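Local coordinates for protein Dye-decolorizing peroxidase tfu_3078 (Thermobifida fusca, PDB 5FW4) that uses a non-covalently bound heme b to oxidise a broad range of compounds with hydrogen peroxide, most readily anthraquinone dyes, at residues A[99-104]-A[152-157]. Numbering follows the deposited sequence.
Sequences TARDSA and SAIDAE
One face of the Arg101 guanidinium carries the tip of Ile154: CD1 lies above the plane, displaced toward the rim, 3.8 Å from Arg101 CZ. At the edge lies a water that accepts from Arg101 NE at 2.6 Å; the backbone O of Asp155 is also near the plane, without a bond. The same water gives a weak bond to the carbonyl of Ile154, whose O also takes a weak bond from Arg101 NH2, 3.1 Å long and bent to 135° at the hydrogen. Arg101 NH1 turns to another partner, the backbone O of Ile428 near the C-terminus. The arginine chain leaves its helix with CG anti to the backbone N (chi1 -170°), stays extended through chi2 and bends at chi3, so that it crosses Ile154 at about a right angle. The Ile154 carbonyl lies where helix 148-153 ends in a Schellman motif, with Asp155, at positive phi, as C-prime residue. The contact sets this helix end against the first turns of helix 97-120, in the N-terminal of the two ferredoxin-like halves of the DyP fold, away from the heme. An alanine in place of Arg101 would probably loosen this helix end, losing the bonds to Ile154 O, Ile428 O and the water and the packing on Ile154 CD1. The other branch of Ile154, CG2, presses on the backbone at 3.5 Å from Arg101 CA and reaches Ala100 CB at 3.8 Å. Ala100 CB in turn meets Ala153 CB at 4.2 Å, and both alanines pack on Leu89 at the end of strand 81-89.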
loop_
_atom_site.group_PDB
_atom_site.type_symbol
_atom_site.label_atom_id
_atom_site.label_comp_id
_atom_site.label_asym_id
_atom_site.label_seq_id
_atom_site.Cartn_x
_atom_site.Cartn_y
_atom_site.Cartn_z
ATOM N N THR A 99 -30.108 -4.152 -20.843
ATOM C CA THR A 99 -28.663 -4.388 -20.929
ATOM C C THR A 99 -27.988 -4.221 -19.554
ATOM O O THR A 99 -27.005 -4.876 -19.275
ATOM C CB THR A 99 -27.964 -3.441 -21.919
ATOM O OG1 THR A 99 -28.374 -2.088 -21.669
ATOM C CG2 THR A 99 -28.291 -3.844 -23.365
ATOM N N ALA A 100 -28.519 -3.332 -18.715
ATOM C CA ALA A 100 -27.987 -3.135 -17.364
ATOM C C ALA A 100 -28.092 -4.473 -16.622
ATOM O O ALA A 100 -27.094 -4.999 -16.116
ATOM C CB ALA A 100 -28.755 -2.048 -16.628
ATOM N N ARG A 101 -29.293 -5.038 -16.617
ATOM C CA ARG A 101 -29.559 -6.275 -15.902
ATOM C C ARG A 101 -28.762 -7.477 -16.467
ATOM O O ARG A 101 -28.311 -8.329 -15.707
ATOM C CB ARG A 101 -31.077 -6.547 -15.879
ATOM C CG ARG A 101 -31.498 -7.680 -14.965
ATOM C CD ARG A 101 -32.995 -7.948 -14.984
ATOM N NE ARG A 101 -33.788 -6.903 -14.329
ATOM C CZ ARG A 101 -34.208 -6.915 -13.055
ATOM N NH1 ARG A 101 -33.931 -7.927 -12.228
ATOM N NH2 ARG A 101 -34.929 -5.894 -12.603
ATOM N N ASP A 102 -28.575 -7.540 -17.786
ATOM C CA ASP A 102 -27.728 -8.576 -18.390
ATOM C C ASP A 102 -26.271 -8.451 -17.932
ATOM O O ASP A 102 -25.644 -9.454 -17.594
ATOM C CB ASP A 102 -27.755 -8.515 -19.932
ATOM C CG ASP A 102 -29.054 -9.002 -20.524
ATOM O OD1 ASP A 102 -29.847 -9.699 -19.834
ATOM O OD2 ASP A 102 -29.279 -8.682 -21.709
ATOM N N SER A 103 -25.731 -7.235 -17.958
ATOM C CA SER A 103 -24.345 -7.002 -17.529
ATOM C C SER A 103 -24.160 -7.284 -16.017
ATOM O O SER A 103 -23.133 -7.804 -15.593
ATOM C CB SER A 103 -23.896 -5.557 -17.845
ATOM O OG SER A 103 -23.610 -5.349 -19.222
ATOM N N ALA A 104 -25.152 -6.930 -15.213
ATOM C CA ALA A 104 -25.132 -7.261 -13.778
ATOM C C ALA A 104 -25.108 -8.788 -13.544
ATOM O O ALA A 104 -24.363 -9.298 -12.696
ATOM C CB ALA A 104 -26.329 -6.625 -13.086
ATOM N N SER A 152 -31.486 0.943 -9.231
ATOM C CA SER A 152 -31.943 1.970 -10.139
ATOM C C SER A 152 -31.633 1.576 -11.587
ATOM O O SER A 152 -32.518 1.548 -12.405
ATOM C CB SER A 152 -31.304 3.312 -9.794
ATOM O OG SER A 152 -31.581 3.636 -8.444
ATOM N N ALA A 153 -30.384 1.261 -11.887
ATOM C CA ALA A 153 -30.006 0.912 -13.257
ATOM C C ALA A 153 -30.851 -0.186 -13.858
ATOM O O ALA A 153 -31.195 -0.118 -15.018
ATOM C CB ALA A 153 -28.543 0.509 -13.323
ATOM N N ILE A 154 -31.152 -1.224 -13.080
ATOM C CA ILE A 154 -31.880 -2.371 -13.622
ATOM C C ILE A 154 -33.408 -2.241 -13.453
ATOM O O ILE A 154 -34.157 -3.172 -13.757
ATOM C CB ILE A 154 -31.300 -3.711 -13.082
ATOM C CG1 ILE A 154 -31.573 -3.899 -11.575
ATOM C CG2 ILE A 154 -29.810 -3.786 -13.384
ATOM C CD1 ILE A 154 -31.411 -5.323 -11.120
ATOM N N ASP A 155 -33.851 -1.067 -13.002
ATOM C CA ASP A 155 -35.264 -0.730 -12.863
ATOM C C ASP A 155 -35.904 -1.674 -11.854
ATOM O O ASP A 155 -36.948 -2.256 -12.109
ATOM C CB ASP A 155 -35.972 -0.772 -14.239
ATOM C CG ASP A 155 -37.447 -0.367 -14.175
ATOM O OD1 ASP A 155 -37.831 0.415 -13.278
ATOM O OD2 ASP A 155 -38.219 -0.830 -15.045
ATOM N N ALA A 156 -35.262 -1.821 -10.700
ATOM C CA ALA A 156 -35.715 -2.778 -9.697
ATOM C C ALA A 156 -35.845 -2.113 -8.331
ATOM O O ALA A 156 -35.490 -2.715 -7.319
ATOM C CB ALA A 156 -34.747 -3.955 -9.624
ATOM N N GLU A 157 -36.343 -0.878 -8.301
ATOM C CA GLU A 157 -36.495 -0.136 -7.043
ATOM C C GLU A 157 -37.485 -0.815 -6.087
ATOM O O GLU A 157 -37.333 -0.716 -4.856
ATOM C CB GLU A 157 -36.907 1.312 -7.309
ATOM C CG GLU A 157 -35.781 2.214 -7.799
ATOM C CD GLU A 157 -34.735 2.498 -6.728
ATOM O OE1 GLU A 157 -34.772 1.856 -5.651
ATOM O OE2 GLU A 157 -33.864 3.362 -6.957
HETATM O O HOH W 1 -34.081 -5.256 -16.338
#